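Local coordinates for protein neutral ceramidase (Pseudomonas aeruginosa, PDB 2ZXC) that cleaves the N-acyl bond of ceramides to give sphingosine and a free fatty acid, using a zinc ion, and also catalyses the reverse synthesis, at residues A[447-452]-A[469-474]; A[32-37]-A[211-216]; A[52-57]-A[294-299]. All coordinates share one frame; numbering follows the deposited sequence.

Interaction 1. Residues A[447-452]-A[469-474]; sequences SYVTTR and PWTQAA. With ZN (zinc ion), chain C; 2ED (N-[(1R,2R,3E)-2-hydroxy-1-(hydroxymethyl)heptadec-3-en-1-yl]acetamide), chain D.
Arg452 packs against Pro469 and Trp470 where helix 452-457 begins beside the N-terminus of helix 471-488, with Trp470 at the N-cap position of the latter. The arginine CG stands anti to the backbone N (chi1 176°), which sends the chain across the indole. Its CB rests against CZ3 at the rim of the six-membered ring, and Arg452 CG follows, 3.6 Å from Trp470 CH2. Arg452 CD then sits over the face in a CH-pi contact, 3.6 Å from the centroid of the Trp470 six-membered ring and 11° off its normal. Arg452 NE meets Pro469, whose CB lies 3.3 Å away and covers one face of the guanidinium. The planar group is almost perpendicular to the indole (88°), so Trp470 CZ2 comes to its edge. The guanidinium is too far from the ring for more than a weak cation-pi attraction; its NH2 reaches a salt bridge with Glu373.

Further in, Val449 CG1 packs 3.6 Å from Gln472 CA. A water stitches the backbones together: it donates to Thr450 O (2.7 Å) and to Pro469 O, and accepts from Gln472 N. A second water accepts from Arg452 N and donates to Gln472 OE1 (2.8 Å), while Gln472 NE2 is hydrogen-bonded to Gln476 OE1.

At the other end, strand 448-449 pairs with strand 411-412 and delivers a metal ligand. Tyr448 turns its ring away from the helix to the zinc ion that His97, His204 and Glu411 also bind. Tyr448 OH lies 2.4 Å from the zinc and 3.1 Å from O2, the amide oxygen of the bound 2ED.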
loop_
_atom_site.group_PDB
_atom_site.type_symbol
_atom_site.label_atom_id
_atom_site.label_comp_id
_atom_site.label_asym_id
_atom_site.label_seq_id
_atom_site.Cartn_x
_atom_site.Cartn_y
_atom_site.Cartn_z
ATOM N N SER A 447 -0.515 2.663 13.183
ATOM C CA SER A 447 -1.336 1.526 13.543
ATOM C C SER A 447 -2.836 1.709 13.398
ATOM O O SER A 447 -3.310 2.287 12.414
ATOM C CB SER A 447 -0.993 1.080 14.964
ATOM O OG SER A 447 0.364 0.670 15.035
ATOM N N TYR A 448 -3.581 1.232 14.390
ATOM C CA TYR A 448 -5.035 1.273 14.337
ATOM C C TYR A 448 -5.788 2.311 15.147
ATOM O O TYR A 448 -5.331 2.795 16.183
ATOM C CB TYR A 448 -5.595 -0.100 14.700
ATOM C CG TYR A 448 -5.303 -1.172 13.683
ATOM C CD1 TYR A 448 -4.043 -1.766 13.595
ATOM C CD2 TYR A 448 -6.294 -1.597 12.805
ATOM C CE1 TYR A 448 -3.791 -2.770 12.650
ATOM C CE2 TYR A 448 -6.053 -2.583 11.865
ATOM C CZ TYR A 448 -4.813 -3.167 11.797
ATOM O OH TYR A 448 -4.638 -4.193 10.908
ATOM N N VAL A 449 -6.975 2.634 14.652
ATOM C CA VAL A 449 -7.850 3.579 15.315
ATOM C C VAL A 449 -9.212 2.920 15.456
ATOM O O VAL A 449 -9.831 2.482 14.482
ATOM C CB VAL A 449 -8.000 4.886 14.531
ATOM C CG1 VAL A 449 -8.907 5.829 15.306
ATOM C CG2 VAL A 449 -6.637 5.528 14.309
ATOM N N THR A 450 -9.665 2.838 16.693
ATOM C CA THR A 450 -10.937 2.227 16.991
ATOM C C THR A 450 -11.795 3.240 17.748
ATOM O O THR A 450 -11.268 4.179 18.344
ATOM C CB THR A 450 -10.695 0.959 17.826
ATOM O OG1 THR A 450 -11.932 0.284 18.038
ATOM C CG2 THR A 450 -10.072 1.308 19.159
ATOM N N THR A 451 -13.115 3.088 17.692
ATOM C CA THR A 451 -13.980 4.008 18.425
ATOM C C THR A 451 -13.817 3.698 19.906
ATOM O O THR A 451 -13.367 2.610 20.268
ATOM C CB THR A 451 -15.463 3.816 18.082
ATOM O OG1 THR A 451 -15.873 2.504 18.478
ATOM C CG2 THR A 451 -15.702 4.005 16.597
ATOM N N ARG A 452 -14.179 4.645 20.764
ATOM C CA ARG A 452 -14.076 4.418 22.196
ATOM C C ARG A 452 -14.722 3.080 22.563
ATOM O O ARG A 452 -14.160 2.308 23.339
ATOM C CB ARG A 452 -14.774 5.536 22.970
ATOM C CG ARG A 452 -14.779 5.311 24.486
ATOM C CD ARG A 452 -13.360 5.363 25.018
ATOM N NE ARG A 452 -13.241 5.014 26.431
ATOM C CZ ARG A 452 -13.043 3.779 26.883
ATOM N NH1 ARG A 452 -12.936 3.566 28.184
ATOM N NH2 ARG A 452 -12.958 2.758 26.035
ATOM N N PRO A 469 -7.908 4.990 24.605
ATOM C CA PRO A 469 -9.328 4.950 24.257
ATOM C C PRO A 469 -9.862 6.149 23.480
ATOM O O PRO A 469 -10.858 6.028 22.751
ATOM C CB PRO A 469 -10.008 4.795 25.619
ATOM C CG PRO A 469 -9.091 5.568 26.537
ATOM C CD PRO A 469 -7.732 5.075 26.069
ATOM N N TRP A 470 -9.205 7.296 23.624
ATOM C CA TRP A 470 -9.669 8.504 22.946
ATOM C C TRP A 470 -8.917 8.866 21.679
ATOM O O TRP A 470 -8.981 10.002 21.217
ATOM C CB TRP A 470 -9.649 9.680 23.921
ATOM C CG TRP A 470 -10.498 9.402 25.106
ATOM C CD1 TRP A 470 -10.080 9.211 26.392
ATOM C CD2 TRP A 470 -11.912 9.191 25.104
ATOM N NE1 TRP A 470 -11.149 8.889 27.192
ATOM C CE2 TRP A 470 -12.287 8.869 26.428
ATOM C CE3 TRP A 470 -12.902 9.242 24.113
ATOM C CZ2 TRP A 470 -13.616 8.590 26.790
ATOM C CZ3 TRP A 470 -14.229 8.962 24.471
ATOM C CH2 TRP A 470 -14.568 8.642 25.803
ATOM N N THR A 471 -8.209 7.894 21.116
ATOM C CA THR A 471 -7.464 8.120 19.889
ATOM C C THR A 471 -8.419 8.534 18.770
ATOM O O THR A 471 -8.151 9.474 18.029
ATOM C CB THR A 471 -6.737 6.846 19.446
ATOM O OG1 THR A 471 -5.791 6.465 20.454
ATOM C CG2 THR A 471 -6.017 7.080 18.118
ATOM N N GLN A 472 -9.535 7.821 18.654
ATOM C CA GLN A 472 -10.519 8.113 17.619
ATOM C C GLN A 472 -11.031 9.534 17.779
ATOM O O GLN A 472 -11.117 10.276 16.804
ATOM C CB GLN A 472 -11.679 7.118 17.699
ATOM C CG GLN A 472 -12.628 7.129 16.501
ATOM C CD GLN A 472 -13.580 8.312 16.513
ATOM O OE1 GLN A 472 -14.067 8.722 17.570
ATOM N NE2 GLN A 472 -13.866 8.856 15.333
ATOM N N ALA A 473 -11.347 9.913 19.016
ATOM C CA ALA A 473 -11.847 11.251 19.311
ATOM C C ALA A 473 -10.837 12.322 18.904
ATOM O O ALA A 473 -11.210 13.351 18.342
ATOM C CB ALA A 473 -12.170 11.375 20.804
ATOM N N ALA A 474 -9.560 12.082 19.196
ATOM C CA ALA A 474 -8.509 13.039 18.858
ATOM C C ALA A 474 -8.483 13.280 17.353
ATOM O O ALA A 474 -8.435 14.424 16.898
ATOM C CB ALA A 474 -7.143 12.522 19.338
HETATM ZN ZN ZN C . -4.200 -3.632 8.587
HETATM O O2 2ED D . -2.994 -6.837 10.743
HETATM O O3 2ED D . -0.044 -10.306 11.267
HETATM O O1 2ED D . -3.805 -8.975 13.097
HETATM C C1 2ED D . -2.294 -9.431 11.270
HETATM C C2 2ED D . -3.387 -9.988 12.175
HETATM C C3 2ED D . -2.850 -11.175 12.939
HETATM C C4 2ED D . -3.292 -11.430 14.167
HETATM C C5 2ED D . -4.333 -10.534 14.796
HETATM C C6 2ED D . -4.608 -10.995 16.211
HETATM C C18 2ED D . -3.288 -7.683 9.914
HETATM C C19 2ED D . -4.007 -7.340 8.643
HETATM N N 2ED D . -2.991 -8.969 10.079
HETATM C C 2ED D . -1.371 -10.540 10.781
HETATM O O HOH W 1 -9.911 5.529 20.266
HETATM O O HOH W 2 -14.881 7.376 19.843
HETATM O O HOH W 3 -2.900 -5.056 8.651
#

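Interaction 2. Residues A[32-37]-A[211-216]. With MG (magnesium ion), chain I.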
loop_
_atom_site.group_PDB
_atom_site.type_symbol
_atom_site.label_atom_id
_atom_site.label_comp_id
_atom_site.label_asym_id
_atom_site.label_seq_id
_atom_site.Cartn_x
_atom_site.Cartn_y
_atom_site.Cartn_z
ATOM N N LYS A 32 9.819 -13.849 3.922
ATOM C CA LYS A 32 10.729 -13.009 3.156
ATOM C C LYS A 32 10.435 -13.133 1.672
ATOM O O LYS A 32 9.993 -14.183 1.203
ATOM C CB LYS A 32 12.179 -13.395 3.440
ATOM C CG LYS A 32 12.559 -13.216 4.896
ATOM C CD LYS A 32 14.039 -13.397 5.115
ATOM C CE LYS A 32 14.386 -13.196 6.578
ATOM N NZ LYS A 32 15.856 -13.220 6.798
ATOM N N THR A 33 10.673 -12.057 0.933
ATOM C CA THR A 33 10.412 -12.072 -0.496
ATOM C C THR A 33 11.252 -13.145 -1.182
ATOM O O THR A 33 12.417 -13.354 -0.841
ATOM C CB THR A 33 10.724 -10.709 -1.134
ATOM O OG1 THR A 33 12.096 -10.378 -0.901
ATOM C CG2 THR A 33 9.828 -9.622 -0.545
ATOM N N ALA A 34 10.647 -13.830 -2.144
ATOM C CA ALA A 34 11.338 -14.875 -2.885
ATOM C C ALA A 34 10.947 -14.788 -4.356
ATOM O O ALA A 34 10.935 -15.787 -5.069
ATOM C CB ALA A 34 10.981 -16.246 -2.323
ATOM N N GLY A 35 10.621 -13.584 -4.809
ATOM C CA GLY A 35 10.243 -13.426 -6.197
ATOM C C GLY A 35 9.196 -12.355 -6.426
ATOM O O GLY A 35 8.889 -11.556 -5.535
ATOM N N ILE A 36 8.641 -12.346 -7.631
ATOM C CA ILE A 36 7.636 -11.364 -7.996
ATOM C C ILE A 36 6.487 -11.967 -8.789
ATOM O O ILE A 36 6.714 -12.734 -9.714
ATOM C CB ILE A 36 8.230 -10.252 -8.897
ATOM C CG1 ILE A 36 9.333 -9.483 -8.164
ATOM C CG2 ILE A 36 7.119 -9.308 -9.347
ATOM C CD1 ILE A 36 10.073 -8.505 -9.066
ATOM N N HIS A 37 5.254 -11.621 -8.424
ATOM C CA HIS A 37 4.105 -12.072 -9.203
ATOM C C HIS A 37 3.771 -10.877 -10.102
ATOM O O HIS A 37 3.710 -10.992 -11.324
ATOM C CB HIS A 37 2.903 -12.408 -8.321
ATOM C CG HIS A 37 1.686 -12.785 -9.108
ATOM N ND1 HIS A 37 0.440 -12.936 -8.536
ATOM C CD2 HIS A 37 1.528 -13.051 -10.427
ATOM C CE1 HIS A 37 -0.430 -13.282 -9.468
ATOM N NE2 HIS A 37 0.204 -13.358 -10.624
ATOM N N ALA A 211 1.831 -16.913 3.874
ATOM C CA ALA A 211 2.584 -18.062 3.368
ATOM C C ALA A 211 3.152 -17.751 1.980
ATOM O O ALA A 211 3.987 -18.485 1.462
ATOM C CB ALA A 211 1.687 -19.292 3.289
ATOM N N ASN A 212 2.683 -16.668 1.374
ATOM C CA ASN A 212 3.149 -16.270 0.052
ATOM C C ASN A 212 4.447 -15.496 0.184
ATOM O O ASN A 212 4.614 -14.724 1.133
ATOM C CB ASN A 212 2.103 -15.392 -0.642
ATOM C CG ASN A 212 2.672 -14.641 -1.834
ATOM O OD1 ASN A 212 3.089 -15.242 -2.820
ATOM N ND2 ASN A 212 2.697 -13.317 -1.742
ATOM N N HIS A 213 5.369 -15.696 -0.758
ATOM C CA HIS A 213 6.648 -14.988 -0.712
ATOM C C HIS A 213 6.891 -14.152 -1.959
ATOM O O HIS A 213 7.938 -13.517 -2.096
ATOM C CB HIS A 213 7.813 -15.969 -0.530
ATOM C CG HIS A 213 7.816 -16.673 0.790
ATOM N ND1 HIS A 213 7.272 -17.926 0.968
ATOM C CD2 HIS A 213 8.304 -16.302 1.997
ATOM C CE1 HIS A 213 7.430 -18.299 2.226
ATOM N NE2 HIS A 213 8.053 -17.330 2.872
ATOM N N LEU A 214 5.923 -14.154 -2.870
ATOM C CA LEU A 214 6.052 -13.386 -4.101
ATOM C C LEU A 214 5.501 -11.986 -3.899
ATOM O O LEU A 214 4.439 -11.815 -3.308
ATOM C CB LEU A 214 5.295 -14.069 -5.251
ATOM C CG LEU A 214 5.727 -15.480 -5.667
ATOM C CD1 LEU A 214 4.854 -15.967 -6.819
ATOM C CD2 LEU A 214 7.182 -15.478 -6.072
ATOM N N ILE A 215 6.229 -10.984 -4.375
ATOM C CA ILE A 215 5.768 -9.610 -4.250
ATOM C C ILE A 215 4.454 -9.484 -5.019
ATOM O O ILE A 215 4.294 -10.064 -6.098
ATOM C CB ILE A 215 6.810 -8.622 -4.818
ATOM C CG1 ILE A 215 8.031 -8.576 -3.888
ATOM C CG2 ILE A 215 6.192 -7.248 -4.979
ATOM C CD1 ILE A 215 9.143 -7.667 -4.359
ATOM N N SER A 216 3.513 -8.733 -4.466
ATOM C CA SER A 216 2.222 -8.579 -5.113
ATOM C C SER A 216 1.410 -7.400 -4.595
ATOM O O SER A 216 1.397 -7.130 -3.394
ATOM C CB SER A 216 1.410 -9.864 -4.934
ATOM O OG SER A 216 0.034 -9.644 -5.205
HETATM MG MG MG I . 4.530 -11.414 -13.184
HETATM O O HOH W 4 6.449 -12.134 -12.429
HETATM O O HOH W 5 -0.822 -11.999 -6.246
#
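Ile215 holds CG1 opposite its carbonyl carbon (chi1 -71°), which lays Ile215 CG1 3.5 Å from Gly35 O and 3.9 Å from Thr33 CG2. His37, with CG anti to the backbone N (chi1 176°), carries its imidazole away from the segment 211-216 backbone, yet ND1 shares a water with Ser216 OG.

The backbones join through a single parallel bridge between Ile36 and Ile215. Ile215 N donates to Gly35 O (3.0 Å) and Ile215 O accepts from His37 N, so one residue is held from both its ends. A third bond, Ala34 N to His213 O (2.7 Å), ties the earlier part of the segments. Gly35 adopts backbone angles that leave no room for a side chain, and Leu214 CD2 closes over Gly35 CA at 3.7 Å. Asn212 forms an Asx turn through OD1 to Leu214 N, and its ND2 returns a bond to Leu214 O, fixing the bend that presents residues 213-215.

This pairing ends at a metal site. His37 O lies 2.1 Å from the magnesium ion, and a water bound to the metal at 2.2 Å donates to Ile36 O; Asp579 O, Asp581 O and Thr584 OG1 complete the site. NE2 of His37 is hydrogen-bonded to Trp582 O.

Strand 32-36 is an edge strand of an antiparallel sheet and adjoins strand 584-591, whose Gln585 and Arg587 pack on Leu214; residues 211-216 lead into helix 218-231, with Ser216 OG capping Asp218 N.

Interaction 3. Residues A[52-57]-A[294-299]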
loop_
_atom_site.group_PDB
_atom_site.type_symbol
_atom_site.label_atom_id
_atom_site.label_comp_id
_atom_site.label_asym_id
_atom_site.label_seq_id
_atom_site.Cartn_x
_atom_site.Cartn_y
_atom_site.Cartn_z
ATOM N N SER A 52 -6.265 29.773 -11.580
ATOM C CA SER A 52 -5.060 29.832 -10.764
ATOM C C SER A 52 -3.875 28.875 -10.846
ATOM O O SER A 52 -2.797 29.208 -10.350
ATOM C CB SER A 52 -5.533 29.876 -9.322
ATOM O OG SER A 52 -6.814 29.266 -9.236
ATOM N N GLY A 53 -4.043 27.699 -11.429
ATOM C CA GLY A 53 -2.913 26.792 -11.474
ATOM C C GLY A 53 -2.597 26.280 -10.079
ATOM O O GLY A 53 -1.480 25.834 -9.810
ATOM N N ARG A 54 -3.577 26.379 -9.184
ATOM C CA ARG A 54 -3.433 25.875 -7.821
ATOM C C ARG A 54 -3.279 24.382 -8.090
ATOM O O ARG A 54 -4.052 23.813 -8.863
ATOM C CB ARG A 54 -4.717 26.125 -7.036
ATOM C CG ARG A 54 -4.524 26.546 -5.594
ATOM C CD ARG A 54 -5.853 26.425 -4.875
ATOM N NE ARG A 54 -6.330 27.684 -4.313
ATOM C CZ ARG A 54 -5.965 28.158 -3.128
ATOM N NH1 ARG A 54 -5.112 27.475 -2.374
ATOM N NH2 ARG A 54 -6.467 29.307 -2.690
ATOM N N ARG A 55 -2.297 23.737 -7.478
ATOM C CA ARG A 55 -2.111 22.326 -7.767
ATOM C C ARG A 55 -2.207 21.418 -6.550
ATOM O O ARG A 55 -1.803 21.789 -5.449
ATOM C CB ARG A 55 -0.762 22.133 -8.477
ATOM C CG ARG A 55 -0.518 20.740 -9.024
ATOM C CD ARG A 55 0.851 20.636 -9.696
ATOM N NE ARG A 55 0.958 21.469 -10.893
ATOM C CZ ARG A 55 1.990 21.436 -11.732
ATOM N NH1 ARG A 55 3.003 20.610 -11.503
ATOM N NH2 ARG A 55 2.003 22.220 -12.801
ATOM N N LEU A 56 -2.775 20.234 -6.769
ATOM C CA LEU A 56 -2.909 19.217 -5.733
ATOM C C LEU A 56 -2.361 17.916 -6.302
ATOM O O LEU A 56 -2.543 17.626 -7.492
ATOM C CB LEU A 56 -4.374 19.001 -5.345
ATOM C CG LEU A 56 -5.140 20.130 -4.655
ATOM C CD1 LEU A 56 -6.567 19.674 -4.388
ATOM C CD2 LEU A 56 -4.448 20.511 -3.352
ATOM N N VAL A 57 -1.687 17.138 -5.456
ATOM C CA VAL A 57 -1.132 15.862 -5.885
ATOM C C VAL A 57 -1.554 14.750 -4.943
ATOM O O VAL A 57 -1.374 14.852 -3.734
ATOM C CB VAL A 57 0.413 15.873 -5.912
ATOM C CG1 VAL A 57 0.934 14.576 -6.523
ATOM C CG2 VAL A 57 0.907 17.051 -6.698
ATOM N N GLU A 294 -13.539 25.295 -6.258
ATOM C CA GLU A 294 -12.140 25.480 -5.942
ATOM C C GLU A 294 -11.417 24.236 -5.451
ATOM O O GLU A 294 -12.017 23.213 -5.093
ATOM C CB GLU A 294 -11.984 26.576 -4.889
ATOM C CG GLU A 294 -12.734 26.272 -3.606
ATOM C CD GLU A 294 -12.358 27.198 -2.467
ATOM O OE1 GLU A 294 -13.014 27.124 -1.408
ATOM O OE2 GLU A 294 -11.408 27.993 -2.624
ATOM N N LEU A 295 -10.099 24.362 -5.446
ATOM C CA LEU A 295 -9.202 23.333 -4.980
ATOM C C LEU A 295 -8.601 24.040 -3.783
ATOM O O LEU A 295 -8.399 25.249 -3.828
ATOM C CB LEU A 295 -8.114 23.072 -6.016
ATOM C CG LEU A 295 -8.003 21.687 -6.642
ATOM C CD1 LEU A 295 -9.328 21.272 -7.259
ATOM C CD2 LEU A 295 -6.886 21.717 -7.684
ATOM N N ASP A 296 -8.344 23.312 -2.709
ATOM C CA ASP A 296 -7.752 23.919 -1.530
ATOM C C ASP A 296 -7.215 22.791 -0.681
ATOM O O ASP A 296 -7.513 21.627 -0.936
ATOM C CB ASP A 296 -8.796 24.716 -0.744
ATOM C CG ASP A 296 -8.168 25.753 0.179
ATOM O OD1 ASP A 296 -6.933 25.728 0.364
ATOM O OD2 ASP A 296 -8.910 26.595 0.723
ATOM N N SER A 297 -6.425 23.130 0.326
ATOM C CA SER A 297 -5.864 22.104 1.178
ATOM C C SER A 297 -5.348 22.662 2.488
ATOM O O SER A 297 -5.191 23.869 2.654
ATOM C CB SER A 297 -4.714 21.404 0.458
ATOM O OG SER A 297 -3.602 22.279 0.337
ATOM N N ARG A 298 -5.094 21.752 3.416
ATOM C CA ARG A 298 -4.553 22.080 4.726
ATOM C C ARG A 298 -3.744 20.872 5.157
ATOM O O ARG A 298 -4.107 19.734 4.866
ATOM C CB ARG A 298 -5.665 22.344 5.744
ATOM C CG ARG A 298 -6.458 23.628 5.507
ATOM C CD ARG A 298 -5.600 24.877 5.691
ATOM N NE ARG A 298 -6.429 26.078 5.725
ATOM C CZ ARG A 298 -7.068 26.584 4.671
ATOM N NH1 ARG A 298 -6.971 26.005 3.479
ATOM N NH2 ARG A 298 -7.834 27.650 4.820
ATOM N N PHE A 299 -2.635 21.131 5.828
ATOM C CA PHE A 299 -1.771 20.073 6.309
ATOM C C PHE A 299 -1.235 20.528 7.637
ATOM O O PHE A 299 -1.029 21.722 7.854
ATOM C CB PHE A 299 -0.601 19.842 5.359
ATOM C CG PHE A 299 0.423 18.886 5.892
ATOM C CD1 PHE A 299 0.349 17.532 5.600
ATOM C CD2 PHE A 299 1.462 19.339 6.699
ATOM C CE1 PHE A 299 1.294 16.646 6.100
ATOM C CE2 PHE A 299 2.409 18.454 7.204
ATOM C CZ PHE A 299 2.324 17.107 6.902
#
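Two beta-sheets of the ceramidase N-terminal region meet where strand 54-57, part of a large mixed sheet, crosses strand 295-299, the start of an edge strand of a four-stranded one. The short segment axes pass 7.2 Å apart at 60°, and no hydrogen bond runs between them: side chains do the joining.

The Leu56 and Leu295 side chains overlap antiparallel, each running alongside the other. Leu56 CD1 presses to 3.3 Å from Leu295 CG, closer than two such carbons normally come, and chi1 of Leu295 (-119°) lies away from a staggered position, both consistent with a strained fit. The other methyl of Leu56, CD2, rests 3.9 Å from Ser297 CB. Ile400 of strand 392-400 also packs on Leu56, while Glu49 of strand 41-49 touches Leu295.

At the exposed end of the contact, the Arg54 chain passes over the backbone of the second strand, Arg54 CD only 3.0 Å from Leu295 O. From there Arg54 NH1 faces Asp296 OD1 across a long 3.7 Å salt bridge. Because OD1 sits far off the plane of the guanidinium, no N-H points at it; the guanidinium and carboxylate planes are 43° apart.

Asp296 is held mainly by its own strand. Asp296 OD1 takes a 2.6 Å bond from Ser297 N, on the anti side but tilted from the carboxylate plane. Arg298 NH1 adds a salt bridge to Asp296 OD1 at 3.1 Å, its hydrogen bond weak. Arg298 NH1 is itself fixed by Ser297 O, which lies in the guanidinium plane at 2.9 Å.

Flanked by Arg54 and Arg298, the carboxylate probably stays ionised. Across the strands, then, the attraction is hydrophobic at the leucines and, at Arg54, chain packing plus a long charge-charge attraction, without a directional bond to set the strand register.

In the fold
All three contacts belong to the N-terminal ceramidase region, yet none touches another. Interaction 1 is the one at the catalytic zinc, supplying Tyr448; the Val449 side chain is also about 7 Å from that of Glu411. Interaction 2 lies across the chain's centre, its nearest atoms about 16 Å from those of interaction 1, and serves the magnesium site instead; the His213 side chain is about 14 Å from the bound 2ED. Interaction 3 joins two sheets about 13 Å, nearest atoms, from interaction 1 and about 22 Å from interaction 2. Its Ser297 side chain is about 7 Å from that of Asp87, an inferred substrate-binding residue. In sequence, interactions 2 and 3 interleave, and both close before interaction 1 opens.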